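Local coordinates for HEPN domain-containing protein (Sulfolobus tokodaii, PDB 1WOL) that is of unknown function but belongs to the HEPN family of alpha-helical proteins, some of whose members are thought to bind nucleotides, at residues Glu28-Leu33 against Arg101-Cys106; Ala67-Cys72 against Ile111-Trp116; Lys9-Asp14 against Gln35-Lys40; Ala41-Leu46 against Ser59-Asn64. All blocks are in the same frame, centred on the assembly; numbering follows the deposited sequence.

Contact 1 joins helix 27-48 to helix 100-120 and contact 3 joins helix 4-23 to helix 27-48; contact 2 packs helix 67-77 on helix 100-120, and contact 4 packs helix 58-61 and the residues after it on helix 27-48. Contacts 1, 3 and 4 follow one another along helix 27-48, in that order. The centres of contacts 1 and 4 lie about 20 Å apart, on opposite sides of the chain's centre. The centres of contacts 2 and 4 are about 11 Å apart, and the two touch where Trp116 CZ3 meets Leu62 CD2 at 3.9 Å. Contact 1 holds a tertiary-butyl alcohol; a second lies about 4 Å from the side chain of Cys72 in contact 2.

Contact 1. Residues Glu28-Leu33 against Arg101-Cys106; sequences ELACFL and RDADEC. With TBU (tertiary-butyl alcohol), chain B.
The backbone oxygen of Asp102 is met by two groups: Cys106 N hydrogen-bonds to it at 2.9 Å within the helix, and Cys31 SG comes from the facing helix to 3.4 Å from that same Asp102 O. The two helices run almost in parallel, 14° apart with segment axes 8.3 Å from each other. Such a close approach suits small residues, and the face is built of them: Ala30 CB rests on Ala103 CB at 3.9 Å, and next to this pair the two cysteines face one another. In Cys31 the sulfur stands anti to the carbonyl carbon (chi1 -80°), and Cys106 adopts nearly the same turn. Cys31 SG thereby lies 2.6 Å from Cys106 SG, a distance too long for a disulfide and too short for two ordinary thiols, so the bonding state in this model is doubtful; a disulfide between these residues has been seen in a structure of this protein. Gln79 touches both cysteines, and Phe75 and Leu76 of helix 67-77 pack on Cys106. On the outer side of helix 27-48 a tertiary-butyl alcohol sits on aliphatic carbons, its C2 being 3.8 Å from Phe32 CB. Its C3 lies over one face of the Phe32 ring, displaced toward the rim, while Glu28 CG and Leu29 complete the apolar seat. On the outside of the partner helix Arg101 NH1 forms a salt bridge with Glu105 OE2, 2.9 Å away. The chemistry implies tight small-residue packing and, where the cysteines are oxidised, as in that disulfide, a covalent tie between helices distant in sequence.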
# COMPACT_ATOMS: atom_id res chain seq x y z
N GLU A 28 -9.03 5.04 8.94
CA GLU A 28 -8.06 5.77 8.18
C GLU A 28 -6.64 5.23 8.37
O GLU A 28 -5.81 5.22 7.47
CB GLU A 28 -8.15 7.25 8.57
CG GLU A 28 -7.23 7.74 9.79
CD GLU A 28 -7.60 7.11 11.13
OE1 GLU A 28 -6.95 7.69 12.10
OE2 GLU A 28 -8.43 6.24 11.28
N LEU A 29 -6.39 4.72 9.60
CA LEU A 29 -5.10 4.09 9.89
C LEU A 29 -4.96 2.79 9.07
O LEU A 29 -3.88 2.54 8.61
CB LEU A 29 -5.04 3.89 11.43
CG LEU A 29 -3.66 3.28 11.89
CD1 LEU A 29 -2.48 4.06 11.43
CD2 LEU A 29 -3.74 3.09 13.41
N ALA A 30 -5.98 1.99 9.13
CA ALA A 30 -5.90 0.76 8.32
C ALA A 30 -5.61 1.12 6.85
O ALA A 30 -4.77 0.40 6.18
CB ALA A 30 -7.26 0.12 8.37
N CYS A 31 -6.16 2.22 6.33
CA CYS A 31 -5.87 2.57 4.89
C CYS A 31 -4.49 3.05 4.69
O CYS A 31 -3.80 2.71 3.76
CB CYS A 31 -6.84 3.69 4.44
SG CYS A 31 -8.47 2.91 4.02
N PHE A 32 -3.97 3.88 5.66
CA PHE A 32 -2.58 4.28 5.52
C PHE A 32 -1.63 3.14 5.54
O PHE A 32 -0.63 3.14 4.80
CB PHE A 32 -2.33 5.20 6.78
CG PHE A 32 -0.89 5.62 6.90
CD1 PHE A 32 -0.38 6.66 6.06
CD2 PHE A 32 -0.08 4.99 7.79
CE1 PHE A 32 1.05 6.99 6.20
CE2 PHE A 32 1.28 5.31 7.89
CZ PHE A 32 1.81 6.28 7.14
N LEU A 33 -1.84 2.19 6.51
CA LEU A 33 -0.92 1.05 6.71
C LEU A 33 -1.03 0.07 5.49
O LEU A 33 -0.02 -0.54 5.17
CB LEU A 33 -1.29 0.32 8.02
CG LEU A 33 -0.88 1.09 9.28
CD1 LEU A 33 -1.60 0.42 10.42
CD2 LEU A 33 0.62 1.11 9.39
N ARG A 101 -15.83 -0.09 4.99
CA ARG A 101 -15.60 -0.50 3.62
C ARG A 101 -14.27 0.00 3.07
O ARG A 101 -13.59 -0.72 2.39
CB ARG A 101 -16.76 -0.03 2.73
CG ARG A 101 -16.45 -0.23 1.23
CD ARG A 101 -17.69 0.09 0.34
NE ARG A 101 -17.91 1.53 0.23
CZ ARG A 101 -17.25 2.34 -0.53
NH1 ARG A 101 -16.25 1.96 -1.33
NH2 ARG A 101 -17.55 3.63 -0.50
N ASP A 102 -13.83 1.24 3.42
CA ASP A 102 -12.59 1.75 2.91
C ASP A 102 -11.50 0.86 3.50
O ASP A 102 -10.60 0.53 2.78
CB ASP A 102 -12.33 3.16 3.50
CG ASP A 102 -13.37 4.20 3.06
OD1 ASP A 102 -13.48 5.22 3.84
OD2 ASP A 102 -13.97 4.06 1.96
N ALA A 103 -11.58 0.55 4.79
CA ALA A 103 -10.53 -0.33 5.34
C ALA A 103 -10.45 -1.65 4.62
O ALA A 103 -9.35 -2.11 4.32
CB ALA A 103 -10.81 -0.48 6.81
N ASP A 104 -11.63 -2.24 4.38
CA ASP A 104 -11.59 -3.50 3.62
C ASP A 104 -11.01 -3.33 2.27
O ASP A 104 -10.19 -4.16 1.84
CB ASP A 104 -13.04 -4.12 3.44
CG ASP A 104 -13.62 -4.58 4.70
OD1 ASP A 104 -12.98 -4.57 5.78
OD2 ASP A 104 -14.83 -5.00 4.62
N GLU A 105 -11.38 -2.31 1.50
CA GLU A 105 -10.82 -2.17 0.12
C GLU A 105 -9.33 -1.89 0.17
O GLU A 105 -8.56 -2.40 -0.67
CB GLU A 105 -11.54 -0.99 -0.57
CG GLU A 105 -12.99 -1.39 -0.82
CD GLU A 105 -13.80 -0.28 -1.57
OE1 GLU A 105 -13.25 0.79 -1.84
OE2 GLU A 105 -14.98 -0.65 -1.83
N CYS A 106 -8.90 -1.10 1.09
CA CYS A 106 -7.45 -0.81 1.20
C CYS A 106 -6.72 -2.10 1.67
O CYS A 106 -5.67 -2.41 1.02
CB CYS A 106 -7.18 0.21 2.31
SG CYS A 106 -7.70 1.92 1.72
O TBU B . -1.85 8.62 11.17
C TBU B . -2.60 8.90 9.95
C1 TBU B . -3.50 10.07 10.32
C2 TBU B . -3.43 7.65 9.51
C3 TBU B . -1.61 9.22 8.91

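Contact 2. Residues Ala67-Cys72 against Ile111-Trp116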
# COMPACT_ATOMS: atom_id res chain seq x y z
N ALA A 67 -3.56 -5.43 -14.88
CA ALA A 67 -4.60 -4.46 -14.68
C ALA A 67 -5.10 -4.31 -13.19
O ALA A 67 -5.21 -3.21 -12.61
CB ALA A 67 -5.85 -4.78 -15.58
N ASP A 68 -5.31 -5.47 -12.56
CA ASP A 68 -5.83 -5.43 -11.22
C ASP A 68 -4.83 -4.84 -10.27
O ASP A 68 -5.24 -4.27 -9.27
CB ASP A 68 -6.22 -6.81 -10.69
CG ASP A 68 -5.07 -7.75 -10.64
OD1 ASP A 68 -4.56 -8.18 -11.66
OD2 ASP A 68 -4.62 -8.16 -9.56
N ILE A 69 -3.54 -5.05 -10.54
CA ILE A 69 -2.47 -4.53 -9.68
C ILE A 69 -2.37 -3.01 -9.89
O ILE A 69 -2.25 -2.28 -8.93
CB ILE A 69 -1.17 -5.21 -10.03
CG1 ILE A 69 -1.19 -6.70 -9.63
CG2 ILE A 69 0.10 -4.49 -9.31
CD1 ILE A 69 -1.37 -6.98 -8.00
N LEU A 70 -2.35 -2.57 -11.17
CA LEU A 70 -2.38 -1.12 -11.38
C LEU A 70 -3.64 -0.45 -10.73
O LEU A 70 -3.54 0.67 -10.14
CB LEU A 70 -2.39 -0.86 -12.89
CG LEU A 70 -2.15 0.62 -13.24
CD1 LEU A 70 -0.78 1.04 -12.75
CD2 LEU A 70 -2.23 0.69 -14.78
N GLN A 71 -4.82 -1.10 -10.79
CA GLN A 71 -6.03 -0.52 -10.20
C GLN A 71 -5.86 -0.40 -8.67
O GLN A 71 -6.20 0.65 -8.05
CB GLN A 71 -7.29 -1.36 -10.46
CG GLN A 71 -7.57 -1.26 -11.94
CD GLN A 71 -8.53 -2.32 -12.38
OE1 GLN A 71 -9.10 -3.09 -11.55
NE2 GLN A 71 -8.73 -2.33 -13.61
N CYS A 72 -5.32 -1.44 -8.04
CA CYS A 72 -5.11 -1.28 -6.59
C CYS A 72 -3.95 -0.32 -6.28
O CYS A 72 -4.04 0.28 -5.19
CB CYS A 72 -4.74 -2.65 -5.97
SG CYS A 72 -6.21 -3.65 -5.55
N ILE A 111 -3.24 -6.82 0.21
CA ILE A 111 -3.02 -8.26 0.14
C ILE A 111 -2.81 -8.65 -1.31
O ILE A 111 -1.87 -9.44 -1.59
CB ILE A 111 -4.27 -8.89 0.68
CG1 ILE A 111 -4.32 -8.79 2.21
CG2 ILE A 111 -4.21 -10.44 0.33
CD1 ILE A 111 -5.73 -9.14 2.82
N ARG A 112 -3.57 -8.06 -2.23
CA ARG A 112 -3.41 -8.42 -3.69
C ARG A 112 -2.02 -8.06 -4.10
O ARG A 112 -1.37 -8.84 -4.77
CB ARG A 112 -4.54 -7.70 -4.50
CG ARG A 112 -4.69 -7.59 -6.03
CD ARG A 112 -6.27 -7.60 -5.96
NE ARG A 112 -6.64 -8.51 -6.76
CZ ARG A 112 -6.49 -9.77 -6.74
NH1 ARG A 112 -5.76 -10.48 -7.58
NH2 ARG A 112 -7.27 -10.29 -5.79
N ILE A 113 -1.54 -6.86 -3.77
CA ILE A 113 -0.16 -6.49 -4.19
C ILE A 113 0.91 -7.26 -3.50
O ILE A 113 1.85 -7.70 -4.19
CB ILE A 113 -0.00 -4.97 -4.06
CG1 ILE A 113 -0.91 -4.27 -5.03
CG2 ILE A 113 1.52 -4.56 -4.23
CD1 ILE A 113 -1.04 -2.70 -4.83
N LEU A 114 0.81 -7.52 -2.20
CA LEU A 114 1.78 -8.27 -1.48
C LEU A 114 1.85 -9.71 -2.02
O LEU A 114 2.96 -10.21 -2.20
CB LEU A 114 1.42 -8.25 0.00
CG LEU A 114 2.24 -9.24 0.90
CD1 LEU A 114 3.69 -8.82 0.91
CD2 LEU A 114 1.70 -9.15 2.36
N ASN A 115 0.70 -10.29 -2.35
CA ASN A 115 0.79 -11.72 -2.83
C ASN A 115 1.36 -11.71 -4.23
O ASN A 115 2.06 -12.74 -4.60
CB ASN A 115 -0.62 -12.34 -2.97
CG ASN A 115 -1.27 -12.64 -1.73
OD1 ASN A 115 -0.66 -12.85 -0.75
ND2 ASN A 115 -2.64 -12.79 -1.82
N TRP A 116 1.05 -10.70 -5.03
CA TRP A 116 1.54 -10.65 -6.46
C TRP A 116 3.07 -10.46 -6.39
O TRP A 116 3.84 -11.10 -7.09
CB TRP A 116 0.81 -9.57 -7.13
CG TRP A 116 1.39 -9.25 -8.49
CD1 TRP A 116 1.13 -9.96 -9.71
CD2 TRP A 116 2.25 -8.18 -8.83
NE1 TRP A 116 1.81 -9.32 -10.76
CE2 TRP A 116 2.48 -8.23 -10.25
CE3 TRP A 116 2.83 -7.14 -8.08
CZ2 TRP A 116 3.28 -7.29 -10.94
CZ3 TRP A 116 3.62 -6.22 -8.76
CH2 TRP A 116 3.84 -6.30 -10.17
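Ile69 carries CG1 anti to its own carbonyl carbon (chi1 -68°), and Trp116 holds CG anti to its backbone N (chi1 170°); these turns set the isoleucine branch over the indole. Ile69 CG1 lies 3.8 Å from the centroid of the Trp116 five-membered ring, only 9° off the ring normal, which makes a CH-pi contact over the face. The other branch, CG2, meets the six-membered ring near its rim at CE3 and CZ3, while Ile69 CD1 reaches back to Trp116 CB at 3.5 Å. A branched, greasy residue suits this place because it can touch the indole and also press CD1 on Ile113 CG1 at 4.0 Å. Helix 67-77 thus packs across helix 100-120, the last long helix of the HEPN bundle, and Cys72 strengthens the joint through its disulfide with Cys109, with Cys72 CB also lying 3.9 Å from Ile113 CD1. Replacing Trp116 by an alanine would probably leave Ile69 CG1 and CG2 without the ring they lie on, and open a gap toward Leu62, Pro66 and Leu45, which the indole also touches. At the solvent-facing margin Arg112 NH1 forms a rather long salt bridge to Asp68 OD2, 3.3 Å away. The oxygen lies at the edge of the guanidinium in its plane, whereas the nitrogen approaches from above the carboxylate plane.

Contact 3. Residues Lys9-Asp14 against Gln35-Lys40; sequences KQAERD and QQCAEK
Helices 4-23 and 27-48 run antiparallel here, at 163° with segment axes 7.9 Å apart, and Ala11 CA comes within 4.2 Å of Cys37 CA. A small alanine suits so tight a crossing, Ala11 CB already lying 3.3 Å from the backbone oxygen Cys37 O. One helical turn on, Asp14 leans toward the partner helix, its CB lying 3.9 Å from Cys37 CB. The nearest atom across the contact to Asp14 OD2 is the carbon Gln36 CB, at 3.4 Å, and the carboxylate may still feel the charge of Lys40, with Asp14 OD2 and Lys40 NZ 5.8 Å apart. Lys40 starts toward helix 4-23 and then swings off: chi2 is an unusual 21°, which brings CD nearly eclipsed with CA. Lys40 CG is left against Gln10 CB at 3.9 Å, and the long Gln10 chain runs obliquely over the lysine's aliphatic part. An alanine in place of Gln10 keeps the CB contact but removes the rest of the chain, which would probably leave the aliphatic part of Lys40 less covered and freer to turn. A lysine and a glutamine fit this margin because their methylenes can pack while their polar ends can probably reach solvent. Deeper in, Leu114 of helix 100-120 covers Ala11 and Ala110 touches Cys37, so the pair is backed by that third helix, while Ile58 of helix 58-61 rests on Ala38.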
# COMPACT_ATOMS: atom_id res chain seq x y z
N LYS A 9 9.27 -8.31 5.06
CA LYS A 9 8.84 -8.38 6.47
C LYS A 9 8.17 -7.05 6.78
O LYS A 9 7.13 -7.16 7.55
CB LYS A 9 10.09 -8.53 7.40
CG LYS A 9 10.59 -9.96 7.48
CD LYS A 9 11.62 -10.10 8.62
CE LYS A 9 12.97 -9.73 8.22
NZ LYS A 9 13.99 -10.17 9.38
N GLN A 10 8.71 -5.91 6.35
CA GLN A 10 8.05 -4.62 6.70
C GLN A 10 6.65 -4.66 6.14
O GLN A 10 5.66 -4.22 6.81
CB GLN A 10 8.74 -3.45 6.05
CG GLN A 10 10.02 -3.10 6.76
CD GLN A 10 10.48 -1.78 6.14
OE1 GLN A 10 10.11 -0.64 6.58
NE2 GLN A 10 11.21 -1.91 5.05
N ALA A 11 6.51 -5.22 4.94
CA ALA A 11 5.12 -5.17 4.37
C ALA A 11 4.21 -6.13 5.11
O ALA A 11 3.02 -5.73 5.29
CB ALA A 11 5.23 -5.64 2.82
N GLU A 12 4.68 -7.31 5.53
CA GLU A 12 3.82 -8.26 6.22
C GLU A 12 3.40 -7.64 7.55
O GLU A 12 2.28 -7.75 8.02
CB GLU A 12 4.60 -9.58 6.43
CG GLU A 12 4.83 -10.07 5.06
CD GLU A 12 5.20 -11.41 4.95
OE1 GLU A 12 6.14 -11.72 5.78
OE2 GLU A 12 4.54 -12.05 4.00
N ARG A 13 4.33 -6.88 8.19
CA ARG A 13 3.96 -6.32 9.52
C ARG A 13 2.96 -5.15 9.31
O ARG A 13 2.04 -4.99 10.16
CB ARG A 13 5.31 -5.71 10.13
CG ARG A 13 5.09 -5.20 11.63
CD ARG A 13 4.87 -6.50 12.51
NE ARG A 13 5.08 -6.10 13.91
CZ ARG A 13 5.20 -6.98 14.82
NH1 ARG A 13 5.20 -8.34 14.41
NH2 ARG A 13 5.15 -6.61 16.10
N ASP A 14 3.14 -4.35 8.27
CA ASP A 14 2.21 -3.25 7.97
C ASP A 14 0.80 -3.87 7.73
O ASP A 14 -0.20 -3.27 8.13
CB ASP A 14 2.66 -2.47 6.70
CG ASP A 14 3.89 -1.63 6.96
OD1 ASP A 14 4.13 -1.39 8.13
OD2 ASP A 14 4.52 -1.20 5.99
N GLN A 35 -1.45 1.20 2.36
CA GLN A 35 -0.59 1.76 1.37
C GLN A 35 0.86 1.54 1.70
O GLN A 35 1.60 1.17 0.80
CB GLN A 35 -0.86 3.25 1.22
CG GLN A 35 0.15 3.73 0.18
CD GLN A 35 0.71 5.00 0.29
OE1 GLN A 35 -0.06 5.91 0.34
NE2 GLN A 35 2.14 5.14 0.15
N GLN A 36 1.25 1.58 3.00
CA GLN A 36 2.61 1.27 3.37
C GLN A 36 2.97 -0.13 3.03
O GLN A 36 4.09 -0.38 2.56
CB GLN A 36 2.85 1.48 4.86
CG GLN A 36 2.71 2.96 5.22
CD GLN A 36 4.00 3.69 4.79
OE1 GLN A 36 3.89 4.76 4.14
NE2 GLN A 36 5.13 3.12 5.06
N CYS A 37 2.05 -1.13 3.28
CA CYS A 37 2.26 -2.48 2.93
C CYS A 37 2.61 -2.61 1.42
O CYS A 37 3.62 -3.27 1.11
CB CYS A 37 0.98 -3.28 3.31
SG CYS A 37 1.10 -5.02 2.62
N ALA A 38 1.76 -2.04 0.59
CA ALA A 38 1.96 -2.20 -0.87
C ALA A 38 3.26 -1.56 -1.30
O ALA A 38 4.01 -2.17 -2.10
CB ALA A 38 0.73 -1.60 -1.59
N GLU A 39 3.49 -0.33 -0.78
CA GLU A 39 4.75 0.39 -1.16
C GLU A 39 5.98 -0.45 -0.75
O GLU A 39 6.92 -0.61 -1.55
CB GLU A 39 4.78 1.80 -0.49
CG GLU A 39 6.07 2.57 -1.04
CD GLU A 39 6.44 3.80 -0.26
OE1 GLU A 39 5.59 4.38 0.48
OE2 GLU A 39 7.63 4.20 -0.43
N LYS A 40 6.08 -1.00 0.45
CA LYS A 40 7.20 -1.79 0.86
C LYS A 40 7.35 -3.05 0.02
O LYS A 40 8.47 -3.44 -0.35
CB LYS A 40 7.15 -2.07 2.35
CG LYS A 40 7.53 -0.88 3.36
CD LYS A 40 7.49 0.58 3.00
CE LYS A 40 8.02 1.42 4.12
NZ LYS A 40 8.03 2.74 3.57

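Contact 4. Residues Ala41-Leu46 against Ser59-Asn64; sequences AVKGLL and SHLLTN
Leu61 meets helix 27-48 obliquely, pressing on three of its side chains, Val42, Lys43 and Leu46. Its CG is anti to its own carbonyl carbon (chi1 -70°), beside the backbone N, and from there the two methyls part company. Leu61 CD1 lies against both Val42 CG1 and the aliphatic chain of Lys43, 4.0 Å from Lys43 CG, whereas Leu61 CD2 meets Leu46 CD2 methyl to methyl at 3.7 Å. Nearer the backbone, Leu61 CB rests on Val42 CG1 at 3.8 Å. Val42 CG1 and CG2 touch Leu62 CD2 at 3.7 and 3.9 Å, so that methyl rests against both branches of the valine. The Val42 and Leu62 side chains cross at about a right angle. A beta-branched residue suits this place because two methyls spread from one carbon, and leucines suit theirs because each can set a terminal methyl against a neighbour on helix 27-48. Lys43 lends only its carbons to this contact: its chain is extended, so that it runs past Leu61 and carries NZ to a salt bridge with Glu39 and a weak hydrogen bond to Gly55 O. Leu62 is the first residue to leave helical geometry, and as the backbone turns away its side chain also meets Ile69 and Ala73 of helix 67-77. Lys53 NZ is hydrogen-bonded to His60 O and Thr63 OG1 nearby. The arrangement is that of a short helix, residues 58-61, fixed by hydrophobic side chains onto a long helix of an all-alpha HEPN bundle, within the connection between helix 27-48 and helix 67-77.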
# COMPACT_ATOMS: atom_id res chain seq x y z
N ALA A 41 6.26 -3.73 -0.25
CA ALA A 41 6.32 -4.94 -1.11
C ALA A 41 6.85 -4.62 -2.50
O ALA A 41 7.70 -5.38 -2.91
CB ALA A 41 4.88 -5.47 -1.23
N VAL A 42 6.39 -3.55 -3.11
CA VAL A 42 6.84 -3.19 -4.49
C VAL A 42 8.28 -2.76 -4.38
O VAL A 42 9.05 -3.19 -5.24
CB VAL A 42 5.93 -2.19 -5.07
CG1 VAL A 42 6.49 -1.67 -6.39
CG2 VAL A 42 4.58 -2.92 -5.36
N LYS A 43 8.69 -2.10 -3.29
CA LYS A 43 10.17 -1.79 -3.28
C LYS A 43 11.02 -3.05 -3.09
O LYS A 43 12.25 -3.12 -3.61
CB LYS A 43 10.43 -0.74 -2.13
CG LYS A 43 10.16 0.62 -2.66
CD LYS A 43 10.18 1.76 -1.72
CE LYS A 43 10.17 3.10 -2.45
NZ LYS A 43 9.72 4.18 -1.43
N GLY A 44 10.50 -4.03 -2.40
CA GLY A 44 11.12 -5.31 -2.23
C GLY A 44 11.28 -5.98 -3.62
O GLY A 44 12.29 -6.57 -3.93
N LEU A 45 10.18 -5.94 -4.37
CA LEU A 45 10.25 -6.55 -5.74
C LEU A 45 11.28 -5.82 -6.61
O LEU A 45 12.06 -6.47 -7.35
CB LEU A 45 8.88 -6.41 -6.41
CG LEU A 45 8.80 -6.93 -7.88
CD1 LEU A 45 8.99 -8.39 -7.86
CD2 LEU A 45 7.46 -6.43 -8.46
N LEU A 46 11.27 -4.52 -6.57
CA LEU A 46 12.23 -3.71 -7.45
C LEU A 46 13.63 -4.07 -7.05
O LEU A 46 14.55 -4.17 -7.94
CB LEU A 46 12.00 -2.28 -7.25
CG LEU A 46 11.11 -1.63 -8.29
CD1 LEU A 46 10.03 -2.58 -8.69
CD2 LEU A 46 10.67 -0.25 -7.77
N SER A 59 2.12 3.22 -8.11
CA SER A 59 1.88 3.11 -9.51
C SER A 59 3.10 3.50 -10.39
O SER A 59 3.32 2.94 -11.43
CB SER A 59 0.72 4.00 -9.90
OG SER A 59 0.41 3.77 -11.25
N HIS A 60 3.87 4.48 -9.95
CA HIS A 60 5.00 4.89 -10.79
C HIS A 60 6.09 3.93 -10.61
O HIS A 60 6.89 3.82 -11.48
CB HIS A 60 5.49 6.32 -10.42
CG HIS A 60 4.51 7.41 -10.75
ND1 HIS A 60 3.74 7.42 -11.90
CD2 HIS A 60 4.30 8.62 -10.16
CE1 HIS A 60 3.11 8.58 -12.02
NE2 HIS A 60 3.44 9.33 -10.97
N LEU A 61 6.10 3.17 -9.50
CA LEU A 61 7.14 2.19 -9.25
C LEU A 61 6.98 0.93 -10.11
O LEU A 61 7.92 0.22 -10.38
CB LEU A 61 7.17 1.77 -7.77
CG LEU A 61 7.64 2.69 -6.63
CD1 LEU A 61 7.42 1.99 -5.27
CD2 LEU A 61 9.13 2.96 -6.85
N LEU A 62 5.76 0.63 -10.51
CA LEU A 62 5.54 -0.54 -11.33
C LEU A 62 5.82 -0.30 -12.81
O LEU A 62 5.66 0.85 -13.29
CB LEU A 62 4.07 -0.93 -11.20
CG LEU A 62 3.64 -1.09 -9.75
CD1 LEU A 62 2.14 -1.14 -9.77
CD2 LEU A 62 4.18 -2.38 -9.22
N THR A 63 6.11 -1.40 -13.48
CA THR A 63 6.35 -1.44 -14.92
C THR A 63 5.45 -2.54 -15.55
O THR A 63 5.66 -3.69 -15.34
CB THR A 63 7.78 -1.77 -15.19
OG1 THR A 63 8.63 -0.77 -14.57
CG2 THR A 63 8.03 -1.80 -16.73
N ASN A 64 4.45 -2.11 -16.29
CA ASN A 64 3.56 -3.04 -16.98
C ASN A 64 2.95 -4.11 -16.09
O ASN A 64 2.99 -5.29 -16.36
CB ASN A 64 4.31 -3.67 -18.15
CG ASN A 64 4.75 -2.61 -19.18
OD1 ASN A 64 4.09 -1.55 -19.34
ND2 ASN A 64 5.85 -2.88 -19.88